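PDB 6PTR: beta sliding clamp from Bartonella birtlesii LL-WM9, which probably tethers DNA polymerases and other proteins to DNA and makes replication processive, as a ring-shaped head-to-tail homodimer around the duplex. Local coordinates for residues K20-V25 with Y80-I85; M107-V110 with H115-L118; S336-D341 with Y374-V379. All coordinates share one frame; numbering follows the deposited sequence.

Contact 1. Residues K20-V25 with Y80-I85; sequences KSLGRV and YLLYDI
With chi1 at -169° in Leu22 and -171° in Tyr83, each side chain swings its CG opposite the backbone N and next to its own carbonyl carbon, and the two run past each other in opposite directions between helix 15-26 and helix 79-88. The leucine does most of its touching with CD2. That methyl lies 3.6 Å from Leu82 CG and also 3.6 Å from Tyr83 CA, so it rests on a side chain and on the backbone of the partner helix at once. The other methyl adds a looser contact, Leu22 CD1 to Leu82 CD2 at 4.1 Å. Tyr83 is met at its ring edge, near the ring plane, where Leu22 CG stands 4.0 Å from CD1. One atom further along the same side of the ring, Tyr83 CE1 comes to 3.5 Å from Gly23 CA, an oblique approach in which the ring carbon rests on main chain. No hydrogen bond spans the two segments; the evidence is wholly that of apolar contact, with 190 Å² buried in total. The axes of the two short segments approach to 10.2 Å at 148°, close to antiparallel. Further out, the ring of Tyr83 stacks with both Phe19 and His26, which probably limits its rotation, while Val41 of strand 40-46 packs on both Leu22 and Leu82, joining the helix pair to the sheet. Leu81, Asp84 and Ile85 touch Thr287 of the second subunit, and Leu81 and Ile85 also pack on strand 114-119. Two nearly antiparallel helices packed side by side against a sheet are characteristic of the DNA polymerase III beta-subunit domain, in which such helices line the inner wall of the ring around DNA.

Contact 2. Residues M107-V110 with H115-L118; sequences MSIV and HFQL
Ile109 and Phe116 face each other as a hydrogen-bonded antiparallel pair: Ile109 N gives to Phe116 O and Phe116 N to Ile109 O, each at 2.8 Å. Met107 and Leu118 repeat the pattern, with the bond from Leu118 N to Met107 O nearly straight at 171°. Between these pairs, Ser108 CA approaches Phe116 O at 3.3 Å in a CA-H...O contact. On the face carrying Met107, Ile109, Phe116 and Leu118, the reach is diagonal, Ile109 CD1 meeting Leu118 CD1 at 3.7 Å. The opposite face is polar in part. Gln117, its chain bent at chi2 (-80°), folds back so that NE2 donates to His115 NE2 at 2.8 Å, within the imidazole plane. This bond probably restrains the ring's rotation and would put the proton of a neutral histidine on ND1. Val110 CG2 comes obliquely to His115 CD2 at 3.6 Å, and the Gln117 amide nitrogen abuts Ser108, NE2 to CB 3.3 Å. In the next shell, Leu81, Leu82 and Ile85 of helix 79-88 cover the apolar face, and strand 94-99 bonds to the far side of 107-110 through Ser98 and Val96. His115, Phe116 and Gln117 also pair antiparallel with a strand of the second subunit. The unit is a beta hairpin whose outer strand carries the sheet across the interface of the head-to-tail dimer.

Contact 3. Residues S336-D341 with Y374-V379; sequences SRYLLD and YVLMPV
Apolar contact is what joins Tyr338 and Leu339 to Leu376. The leucine sends CG opposite its backbone N (chi1 180°), toward helix 336-345, and there its fork divides the work. CD1 goes to Tyr338, 3.7 Å from CB and 4.1 Å from CD2, meeting the ring obliquely; CD2 goes to Leu339, 3.8 Å from that residue's CD2. Both helix side chains cross the leucine at about a right angle. The contact is small, with 132 Å² buried over both sides. Phe334 of strand 330-335 touches both Leu339 and Leu376 and extends the cluster.

Ionic pairing lies within the helix, one turn apart. In one of two deposited conformers, Arg337 offers NE and NH1 side-on to a single oxygen, Asp341 OD1, each at 2.8 Å. Both nitrogens come from the same face of the carboxylate, NE well out of its plane; since Arg337 has a second conformer, the persistence of this pairing is doubtful. The other oxygen, Asp341 OD2, forms a salt bridge with Arg189, linking the helix to strand 189-196.

Backbone bonds hold 374-376 in its sheet, Leu376 with Ala362 and Val375 with Leu190, and Met377 just beyond it bonds to His188. Val375, Met377 and Val379 pack on the bound griselimycin, while Leu376 is turned to the helix. The strand end that meets the helix through Leu376 thus also lines the peptide-binding pocket, which in beta subunits lies between the central and C-terminal domains and receives partner proteins.

Contacts 1 and 2 belong to one hydrophobic core of the N-terminal domain. Their centres are 15 Å apart and they touch directly: Ile85 CG2 meets Phe116 CE1 at 3.5 Å, and Leu82 CD1 meets Ile109 CD1 at 3.7 Å, so helix 79-88, which contact 1 joins to helix 15-26, also packs on the hairpin. Contact 3 lies across the chain's centre, in the C-terminal domain, its centre about 37 Å from that of contact 1 and 52 Å from that of contact 2; its segment 374-379 meets griselimycin. In the head-to-tail dimer, the C-terminal domain of the second subunit places its Thr287 on contact 1 and its Ile288, Ser316 and Ala317 on contact 2.

Contact 1. Residues K20-V25 with Y80-I85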
ATOM      1  N   LYS C  20      14.543 -14.094  -9.603  1.00 22.86           N
ATOM      2  CA  LYS C  20      15.425 -13.433  -8.648  1.00 26.13           C
ATOM      3  C   LYS C  20      16.375 -12.474  -9.349  1.00 22.51           C
ATOM      4  O   LYS C  20      16.544 -11.330  -8.913  1.00 25.81           O
ATOM      5  CB  LYS C  20      16.214 -14.467  -7.845  1.00 32.05           C
ATOM      6  CG  LYS C  20      17.046 -13.829  -6.738  1.00 41.07           C
ATOM      7  CD  LYS C  20      17.665 -14.862  -5.808  1.00 51.17           C
ATOM      8  CE  LYS C  20      18.345 -14.195  -4.613  1.00 55.63           C
ATOM      9  NZ  LYS C  20      17.370 -13.648  -3.623  1.00 59.17           N
ATOM     10  N   SER C  21      16.996 -12.918 -10.446  1.00 24.68           N
ATOM     11  CA  SER C  21      17.946 -12.064 -11.149  1.00 26.05           C
ATOM     12  C   SER C  21      17.242 -10.877 -11.791  1.00 24.50           C
ATOM     13  O   SER C  21      17.697  -9.731 -11.667  1.00 25.84           O
ATOM     14  CB  SER C  21      18.717 -12.874 -12.200  1.00 23.70           C
ATOM     15  OG  SER C  21      19.432 -13.950 -11.595  1.00 27.72           O
ATOM     16  N   LEU C  22      16.110 -11.128 -12.457  1.00 23.30           N
ATOM     17  CA  LEU C  22      15.328 -10.046 -13.040  1.00 23.16           C
ATOM     18  C   LEU C  22      14.897  -9.045 -11.976  1.00 24.33           C
ATOM     19  O   LEU C  22      14.870  -7.839 -12.231  1.00 28.35           O
ATOM     20  CB  LEU C  22      14.098 -10.610 -13.755  1.00 23.00           C
ATOM     21  CG  LEU C  22      13.286  -9.684 -14.652  1.00 31.75           C
ATOM     22  CD1 LEU C  22      14.164  -9.022 -15.712  1.00 27.15           C
ATOM     23  CD2 LEU C  22      12.152 -10.474 -15.297  1.00 33.04           C
ATOM     24  N   GLY C  23      14.540  -9.527 -10.783  1.00 23.14           N
ATOM     25  CA  GLY C  23      14.147  -8.619  -9.728  1.00 24.99           C
ATOM     26  C   GLY C  23      15.258  -7.665  -9.349  1.00 25.39           C
ATOM     27  O   GLY C  23      14.998  -6.516  -8.982  1.00 35.11           O
ATOM     28  N   ARG C  24      16.507  -8.115  -9.470  1.00 27.36           N
ATOM     29  CA  ARG C  24      17.635  -7.270  -9.110  1.00 34.24           C
ATOM     30  C   ARG C  24      17.895  -6.177 -10.135  1.00 34.27           C
ATOM     31  O   ARG C  24      18.476  -5.145  -9.784  1.00 41.12           O
ATOM     32  CB  ARG C  24      18.883  -8.129  -8.910  1.00 29.77           C
ATOM     33  CG  ARG C  24      18.854  -8.926  -7.590  1.00 29.15           C
ATOM     34  CD  ARG C  24      20.032  -9.893  -7.454  1.00 42.60           C
ATOM     35  NE  ARG C  24      20.132 -10.519  -6.140  1.00 53.06           N
ATOM     36  CZ  ARG C  24      21.069 -11.399  -5.806  1.00 64.67           C
ATOM     37  NH1 ARG C  24      21.980 -11.772  -6.695  1.00 67.81           N
ATOM     38  NH2 ARG C  24      21.098 -11.909  -4.581  1.00 68.34           N
ATOM     39  N   VAL C  25      17.496  -6.362 -11.399  1.00 22.94           N
ATOM     40  CA  VAL C  25      17.898  -5.386 -12.412  1.00 18.91           C
ATOM     41  C   VAL C  25      16.742  -4.477 -12.814  1.00 25.60           C
ATOM     42  O   VAL C  25      16.945  -3.289 -13.093  1.00 25.99           O
ATOM     43  CB  VAL C  25      18.495  -6.073 -13.657  1.00 24.70           C
ATOM     44  CG1 VAL C  25      19.610  -7.013 -13.243  1.00 28.02           C
ATOM     45  CG2 VAL C  25      17.437  -6.810 -14.411  1.00 31.10           C
ATOM     46  N   TYR C  80       9.339  -4.177 -16.930  1.00 21.38           N
ATOM     47  CA  TYR C  80       8.279  -4.381 -15.949  1.00 22.65           C
ATOM     48  C   TYR C  80       7.290  -5.436 -16.433  1.00 28.75           C
ATOM     49  O   TYR C  80       6.804  -6.245 -15.635  1.00 28.22           O
ATOM     50  CB  TYR C  80       7.586  -3.063 -15.633  1.00 22.19           C
ATOM     51  CG  TYR C  80       8.446  -2.231 -14.695  1.00 30.07           C
ATOM     52  CD1 TYR C  80       8.459  -2.482 -13.327  1.00 37.62           C
ATOM     53  CD2 TYR C  80       9.257  -1.215 -15.179  1.00 36.24           C
ATOM     54  CE1 TYR C  80       9.252  -1.740 -12.471  1.00 37.27           C
ATOM     55  CE2 TYR C  80      10.041  -0.459 -14.330  1.00 39.94           C
ATOM     56  CZ  TYR C  80      10.043  -0.734 -12.978  1.00 40.60           C
ATOM     57  OH  TYR C  80      10.840   0.009 -12.131  1.00 44.86           O
ATOM     58  N   LEU C  81       7.003  -5.453 -17.736  1.00 26.28           N
ATOM     59  CA  LEU C  81       6.138  -6.495 -18.295  1.00 26.00           C
ATOM     60  C   LEU C  81       6.759  -7.872 -18.124  1.00 25.13           C
ATOM     61  O   LEU C  81       6.083  -8.827 -17.717  1.00 25.50           O
ATOM     62  CB  LEU C  81       5.877  -6.235 -19.779  1.00 25.43           C
ATOM     63  CG  LEU C  81       5.075  -7.314 -20.516  1.00 25.51           C
ATOM     64  CD1 LEU C  81       3.709  -7.553 -19.823  1.00 24.43           C
ATOM     65  CD2 LEU C  81       4.866  -6.912 -21.976  1.00 28.21           C
ATOM     66  N   LEU C  82       8.044  -8.008 -18.457  1.00 19.45           N
ATOM     67  CA  LEU C  82       8.684  -9.307 -18.289  1.00 20.68           C
ATOM     68  C   LEU C  82       8.652  -9.736 -16.832  1.00 23.06           C
ATOM     69  O   LEU C  82       8.351 -10.892 -16.532  1.00 19.69           O
ATOM     70  CB  LEU C  82      10.117  -9.263 -18.787  1.00 15.73           C
ATOM     71  CG  LEU C  82      10.888 -10.571 -18.673  1.00 19.94           C
ATOM     72  CD1 LEU C  82      10.220 -11.694 -19.490  1.00 21.10           C
ATOM     73  CD2 LEU C  82      12.318 -10.346 -19.132  1.00 19.27           C
ATOM     74  N   TYR C  83       8.949  -8.810 -15.911  1.00 20.39           N
ATOM     75  CA  TYR C  83       8.896  -9.139 -14.485  1.00 21.14           C
ATOM     76  C   TYR C  83       7.498  -9.591 -14.071  1.00 24.02           C
ATOM     77  O   TYR C  83       7.339 -10.595 -13.365  1.00 25.09           O
ATOM     78  CB  TYR C  83       9.330  -7.934 -13.639  1.00 22.33           C
ATOM     79  CG  TYR C  83       9.494  -8.285 -12.174  1.00 23.05           C
ATOM     80  CD1 TYR C  83      10.591  -9.012 -11.751  1.00 25.81           C
ATOM     81  CD2 TYR C  83       8.541  -7.910 -11.227  1.00 34.32           C
ATOM     82  CE1 TYR C  83      10.759  -9.350 -10.419  1.00 32.84           C
ATOM     83  CE2 TYR C  83       8.698  -8.242  -9.877  1.00 35.89           C
ATOM     84  CZ  TYR C  83       9.821  -8.963  -9.487  1.00 38.73           C
ATOM     85  OH  TYR C  83      10.010  -9.323  -8.163  1.00 48.05           O
ATOM     86  N   ASP C  84       6.464  -8.851 -14.490  1.00 20.23           N
ATOM     87  CA  ASP C  84       5.108  -9.221 -14.098  1.00 23.78           C
ATOM     88  C   ASP C  84       4.727 -10.586 -14.657  1.00 26.08           C
ATOM     89  O   ASP C  84       4.012 -11.351 -13.995  1.00 28.73           O
ATOM     90  CB  ASP C  84       4.118  -8.148 -14.550  1.00 27.17           C
ATOM     91  CG  ASP C  84       4.270  -6.844 -13.776  1.00 48.91           C
ATOM     92  OD1 ASP C  84       4.791  -6.868 -12.641  1.00 54.85           O
ATOM     93  OD2 ASP C  84       3.861  -5.790 -14.302  1.00 58.50           O
ATOM     94  N   ILE C  85       5.193 -10.919 -15.863  1.00 20.89           N
ATOM     95  CA  ILE C  85       4.905 -12.234 -16.431  1.00 23.12           C
ATOM     96  C   ILE C  85       5.581 -13.330 -15.609  1.00 26.36           C
ATOM     97  O   ILE C  85       4.931 -14.281 -15.152  1.00 27.35           O
ATOM     98  CB  ILE C  85       5.340 -12.289 -17.909  1.00 23.01           C
ATOM     99  CG1 ILE C  85       4.389 -11.453 -18.770  1.00 23.16           C
ATOM    100  CG2 ILE C  85       5.443 -13.745 -18.397  1.00 25.22           C
ATOM    101  CD1 ILE C  85       4.959 -11.179 -20.168  1.00 28.43           C
TER

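Contact 2. Residues M107-V110 with H115-L118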
ATOM      1  N   MET C 107      10.226 -11.797 -28.956  1.00 26.00           N
ATOM      2  CA  MET C 107      10.720 -12.879 -28.122  1.00 23.27           C
ATOM      3  C   MET C 107       9.553 -13.742 -27.677  1.00 27.89           C
ATOM      4  O   MET C 107       8.510 -13.229 -27.267  1.00 26.33           O
ATOM      5  CB  MET C 107      11.465 -12.377 -26.890  1.00 22.63           C
ATOM      6  CG  MET C 107      12.162 -13.516 -26.127  1.00 26.54           C
ATOM      7  SD  MET C 107      12.983 -12.985 -24.609  1.00 31.71           S
ATOM      8  CE  MET C 107      11.573 -12.619 -23.562  1.00 28.58           C
ATOM      9  N   SER C 108       9.737 -15.048 -27.778  1.00 22.86           N
ATOM     10  CA  SER C 108       8.779 -16.015 -27.270  1.00 20.89           C
ATOM     11  C   SER C 108       9.143 -16.406 -25.848  1.00 23.94           C
ATOM     12  O   SER C 108      10.321 -16.589 -25.514  1.00 23.94           O
ATOM     13  CB  SER C 108       8.760 -17.247 -28.183  1.00 24.91           C
ATOM     14  OG  SER C 108       8.106 -18.343 -27.582  1.00 34.28           O
ATOM     15  N   ILE C 109       8.122 -16.529 -25.001  1.00 22.04           N
ATOM     16  CA  ILE C 109       8.275 -17.033 -23.647  1.00 21.56           C
ATOM     17  C   ILE C 109       7.327 -18.205 -23.517  1.00 27.50           C
ATOM     18  O   ILE C 109       6.114 -18.032 -23.680  1.00 25.81           O
ATOM     19  CB  ILE C 109       7.950 -15.971 -22.594  1.00 22.29           C
ATOM     20  CG1 ILE C 109       8.779 -14.697 -22.790  1.00 21.70           C
ATOM     21  CG2 ILE C 109       8.149 -16.544 -21.209  1.00 26.65           C
ATOM     22  CD1 ILE C 109       8.262 -13.562 -21.969  1.00 24.54           C
ATOM     23  N   VAL C 110       7.859 -19.396 -23.243  1.00 24.34           N
ATOM     24  CA  VAL C 110       7.024 -20.584 -23.103  1.00 21.55           C
ATOM     25  C   VAL C 110       7.242 -21.187 -21.723  1.00 24.53           C
ATOM     26  O   VAL C 110       8.380 -21.453 -21.321  1.00 25.49           O
ATOM     27  CB  VAL C 110       7.314 -21.624 -24.202  1.00 29.30           C
ATOM     28  CG1 VAL C 110       6.546 -22.897 -23.932  1.00 28.77           C
ATOM     29  CG2 VAL C 110       6.934 -21.060 -25.571  1.00 29.00           C
ATOM     30  N   HIS C 115       2.185 -19.368 -23.404  1.00 21.40           N
ATOM     31  CA  HIS C 115       3.093 -18.885 -24.446  1.00 21.58           C
ATOM     32  C   HIS C 115       2.847 -17.409 -24.696  1.00 18.98           C
ATOM     33  O   HIS C 115       1.746 -17.022 -25.107  1.00 24.45           O
ATOM     34  CB  HIS C 115       2.908 -19.696 -25.736  1.00 26.12           C
ATOM     35  CG  HIS C 115       3.610 -19.114 -26.928  1.00 39.44           C
ATOM     36  ND1 HIS C 115       3.055 -19.115 -28.192  1.00 44.06           N
ATOM     37  CD2 HIS C 115       4.822 -18.520 -27.053  1.00 41.42           C
ATOM     38  CE1 HIS C 115       3.889 -18.539 -29.039  1.00 41.34           C
ATOM     39  NE2 HIS C 115       4.970 -18.174 -28.374  1.00 39.44           N
ATOM     40  N   PHE C 116       3.876 -16.589 -24.463  1.00 18.96           N
ATOM     41  CA  PHE C 116       3.843 -15.160 -24.761  1.00 18.72           C
ATOM     42  C   PHE C 116       4.708 -14.880 -25.985  1.00 20.57           C
ATOM     43  O   PHE C 116       5.735 -15.526 -26.186  1.00 21.94           O
ATOM     44  CB  PHE C 116       4.380 -14.324 -23.586  1.00 18.71           C
ATOM     45  CG  PHE C 116       3.579 -14.456 -22.316  1.00 20.07           C
ATOM     46  CD1 PHE C 116       3.855 -15.468 -21.407  1.00 25.32           C
ATOM     47  CD2 PHE C 116       2.560 -13.555 -22.032  1.00 24.10           C
ATOM     48  CE1 PHE C 116       3.099 -15.603 -20.228  1.00 23.40           C
ATOM     49  CE2 PHE C 116       1.805 -13.682 -20.869  1.00 21.95           C
ATOM     50  CZ  PHE C 116       2.088 -14.697 -19.960  1.00 21.13           C
ATOM     51  N   GLN C 117       4.279 -13.937 -26.815  1.00 20.29           N
ATOM     52  CA  GLN C 117       5.115 -13.376 -27.876  1.00 21.07           C
ATOM     53  C   GLN C 117       5.207 -11.886 -27.588  1.00 20.89           C
ATOM     54  O   GLN C 117       4.190 -11.186 -27.647  1.00 24.65           O
ATOM     55  CB  GLN C 117       4.514 -13.625 -29.258  1.00 22.79           C
ATOM     56  CG  GLN C 117       4.615 -15.042 -29.745  1.00 43.81           C
ATOM     57  CD  GLN C 117       5.992 -15.348 -30.296  1.00 55.02           C
ATOM     58  OE1 GLN C 117       6.713 -14.447 -30.722  1.00 61.58           O
ATOM     59  NE2 GLN C 117       6.365 -16.620 -30.291  1.00 60.07           N
ATOM     60  N   LEU C 118       6.401 -11.399 -27.255  1.00 21.26           N
ATOM     61  CA  LEU C 118       6.550 -10.016 -26.804  1.00 21.84           C
ATOM     62  C   LEU C 118       7.289  -9.194 -27.852  1.00 22.61           C
ATOM     63  O   LEU C 118       8.315  -9.627 -28.378  1.00 27.14           O
ATOM     64  CB  LEU C 118       7.293  -9.926 -25.469  1.00 21.26           C
ATOM     65  CG  LEU C 118       6.667 -10.552 -24.227  1.00 24.30           C
ATOM     66  CD1 LEU C 118       7.490 -10.146 -23.005  1.00 26.98           C
ATOM     67  CD2 LEU C 118       5.210 -10.129 -24.075  1.00 25.68           C
TER

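Contact 3. Residues S336-D341 with Y374-V379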
ATOM      1  N   SER C 336       9.702  17.128  14.458  1.00 21.15           N
ATOM      2  CA  SER C 336       9.428  15.872  15.153  1.00 22.95           C
ATOM      3  C   SER C 336       9.750  14.662  14.281  1.00 18.49           C
ATOM      4  O   SER C 336      10.209  13.638  14.788  1.00 20.42           O
ATOM      5  CB  SER C 336       7.967  15.837  15.596  1.00 20.54           C
ATOM      6  OG  SER C 336       7.097  15.989  14.488  1.00 19.25           O
ATOM      7  N   ARG C 337       9.459  14.738  12.983  1.00 16.42           N
ATOM      8  CA  ARG C 337       9.804  13.630  12.101  0.57 18.20           C
ATOM      9  C   ARG C 337      11.311  13.420  12.049  1.00 18.48           C
ATOM     10  O   ARG C 337      11.785  12.282  12.030  1.00 21.01           O
ATOM     11  CB  ARG C 337       9.252  13.870  10.700  0.57 19.28           C
ATOM     12  CG  ARG C 337       9.511  12.692   9.764  0.57 24.55           C
ATOM     13  CD  ARG C 337       8.894  11.408  10.319  0.57 25.61           C
ATOM     14  NE  ARG C 337       9.904  10.395  10.618  0.57 35.53           N
ATOM     15  CZ  ARG C 337       9.640   9.208  11.160  0.57 41.12           C
ATOM     16  NH1 ARG C 337      10.626   8.335  11.378  0.57 34.34           N
ATOM     17  NH2 ARG C 337       8.389   8.894  11.484  0.57 40.52           N
ATOM     18  N   TYR C 338      12.080  14.505  12.018  1.00 18.62           N
ATOM     19  CA  TYR C 338      13.529  14.351  11.989  1.00 19.40           C
ATOM     20  C   TYR C 338      14.041  13.750  13.287  1.00 20.69           C
ATOM     21  O   TYR C 338      14.991  12.959  13.276  1.00 19.91           O
ATOM     22  CB  TYR C 338      14.208  15.698  11.717  1.00 17.72           C
ATOM     23  CG  TYR C 338      13.915  16.280  10.343  1.00 16.92           C
ATOM     24  CD1 TYR C 338      13.297  15.525   9.356  1.00 19.76           C
ATOM     25  CD2 TYR C 338      14.276  17.597  10.038  1.00 19.87           C
ATOM     26  CE1 TYR C 338      13.041  16.053   8.086  1.00 25.57           C
ATOM     27  CE2 TYR C 338      14.015  18.146   8.780  1.00 21.38           C
ATOM     28  CZ  TYR C 338      13.404  17.363   7.808  1.00 28.54           C
ATOM     29  OH  TYR C 338      13.143  17.887   6.561  1.00 30.33           O
ATOM     30  N   LEU C 339      13.439  14.122  14.423  1.00 18.70           N
ATOM     31  CA  LEU C 339      13.809  13.488  15.684  1.00 17.37           C
ATOM     32  C   LEU C 339      13.533  11.997  15.646  1.00 20.94           C
ATOM     33  O   LEU C 339      14.359  11.195  16.093  1.00 22.36           O
ATOM     34  CB  LEU C 339      13.046  14.116  16.852  1.00 18.84           C
ATOM     35  CG  LEU C 339      13.501  15.464  17.391  1.00 17.64           C
ATOM     36  CD1 LEU C 339      12.439  15.947  18.387  1.00 18.76           C
ATOM     37  CD2 LEU C 339      14.857  15.347  18.065  1.00 16.60           C
ATOM     38  N   LEU C 340      12.376  11.598  15.112  1.00 20.27           N
ATOM     39  CA  LEU C 340      12.083  10.169  15.025  1.00 19.86           C
ATOM     40  C   LEU C 340      13.028   9.472  14.052  1.00 21.82           C
ATOM     41  O   LEU C 340      13.464   8.345  14.309  1.00 24.34           O
ATOM     42  CB  LEU C 340      10.629   9.966  14.614  1.00 22.24           C
ATOM     43  CG  LEU C 340       9.664  10.437  15.711  1.00 25.70           C
ATOM     44  CD1 LEU C 340       8.236  10.350  15.225  1.00 30.62           C
ATOM     45  CD2 LEU C 340       9.857   9.591  16.960  1.00 27.24           C
ATOM     46  N   ASP C 341      13.377  10.140  12.947  1.00 23.60           N
ATOM     47  CA  ASP C 341      14.349   9.559  12.021  1.00 24.84           C
ATOM     48  C   ASP C 341      15.650   9.226  12.740  1.00 22.10           C
ATOM     49  O   ASP C 341      16.177   8.113  12.610  1.00 24.44           O
ATOM     50  CB  ASP C 341      14.626  10.513  10.851  1.00 28.22           C
ATOM     51  CG  ASP C 341      13.445  10.672   9.913  1.00 31.82           C
ATOM     52  OD1 ASP C 341      12.547   9.793   9.882  1.00 29.06           O
ATOM     53  OD2 ASP C 341      13.439  11.681   9.176  1.00 28.82           O
ATOM     54  N   TYR C 374      25.144  12.104  14.543  1.00 19.55           N
ATOM     55  CA  TYR C 374      24.121  12.812  13.810  1.00 18.20           C
ATOM     56  C   TYR C 374      24.073  14.251  14.299  1.00 20.01           C
ATOM     57  O   TYR C 374      24.366  14.545  15.464  1.00 21.45           O
ATOM     58  CB  TYR C 374      22.756  12.141  13.981  1.00 23.71           C
ATOM     59  CG  TYR C 374      22.826  10.708  13.578  1.00 20.83           C
ATOM     60  CD1 TYR C 374      22.810  10.363  12.226  1.00 25.66           C
ATOM     61  CD2 TYR C 374      22.981   9.699  14.527  1.00 19.84           C
ATOM     62  CE1 TYR C 374      22.909   9.056  11.827  1.00 26.17           C
ATOM     63  CE2 TYR C 374      23.082   8.361  14.132  1.00 23.52           C
ATOM     64  CZ  TYR C 374      23.052   8.058  12.777  1.00 29.96           C
ATOM     65  OH  TYR C 374      23.154   6.755  12.380  1.00 31.13           O
ATOM     66  N   VAL C 375      23.722  15.148  13.394  1.00 16.84           N
ATOM     67  CA  VAL C 375      23.513  16.547  13.737  1.00 16.12           C
ATOM     68  C   VAL C 375      22.105  16.942  13.305  1.00 17.91           C
ATOM     69  O   VAL C 375      21.642  16.567  12.222  1.00 18.02           O
ATOM     70  CB  VAL C 375      24.574  17.445  13.073  1.00 16.70           C
ATOM     71  CG1 VAL C 375      24.401  18.899  13.522  1.00 18.01           C
ATOM     72  CG2 VAL C 375      25.967  16.961  13.380  1.00 18.17           C
ATOM     73  N   LEU C 376      21.421  17.700  14.152  1.00 15.97           N
ATOM     74  CA  LEU C 376      20.075  18.140  13.801  1.00 17.29           C
ATOM     75  C   LEU C 376      19.914  19.614  14.142  1.00 14.78           C
ATOM     76  O   LEU C 376      20.178  20.030  15.277  1.00 15.81           O
ATOM     77  CB  LEU C 376      19.026  17.314  14.542  1.00 15.61           C
ATOM     78  CG  LEU C 376      17.576  17.697  14.242  1.00 18.16           C
ATOM     79  CD1 LEU C 376      17.263  17.449  12.778  1.00 15.77           C
ATOM     80  CD2 LEU C 376      16.654  16.897  15.152  1.00 19.75           C
ATOM     81  N   MET C 377      19.469  20.404  13.146  1.00 14.62           N
ATOM     82  CA  MET C 377      19.230  21.826  13.379  1.00 15.03           C
ATOM     83  C   MET C 377      17.904  22.018  14.108  1.00 14.85           C
ATOM     84  O   MET C 377      16.916  21.365  13.780  1.00 16.79           O
ATOM     85  CB  MET C 377      19.188  22.590  12.052  1.00 14.11           C
ATOM     86  CG  MET C 377      19.370  24.128  12.201  1.00 14.52           C
ATOM     87  SD  MET C 377      21.010  24.499  12.858  1.00 17.20           S
ATOM     88  CE  MET C 377      20.890  26.273  13.008  1.00 20.14           C
ATOM     89  N   PRO C 378      17.841  22.897  15.096  1.00 15.45           N
ATOM     90  CA  PRO C 378      16.546  23.186  15.732  1.00 13.49           C
ATOM     91  C   PRO C 378      15.648  24.018  14.830  1.00 16.02           C
ATOM     92  O   PRO C 378      16.057  24.531  13.787  1.00 17.61           O
ATOM     93  CB  PRO C 378      16.913  23.973  16.992  1.00 17.71           C
ATOM     94  CG  PRO C 378      18.285  24.492  16.748  1.00 22.14           C
ATOM     95  CD  PRO C 378      18.965  23.494  15.819  1.00 15.20           C
ATOM     96  N   VAL C 379      14.406  24.191  15.291  1.00 14.37           N
ATOM     97  CA  VAL C 379      13.461  25.110  14.664  1.00 14.32           C
ATOM     98  C   VAL C 379      12.934  26.023  15.771  1.00 15.03           C
ATOM     99  O   VAL C 379      12.924  25.652  16.946  1.00 16.57           O
ATOM    100  CB  VAL C 379      12.286  24.395  13.951  1.00 15.60           C
ATOM    101  CG1 VAL C 379      12.817  23.406  12.875  1.00 16.14           C
ATOM    102  CG2 VAL C 379      11.404  23.658  14.950  1.00 17.03           C
TER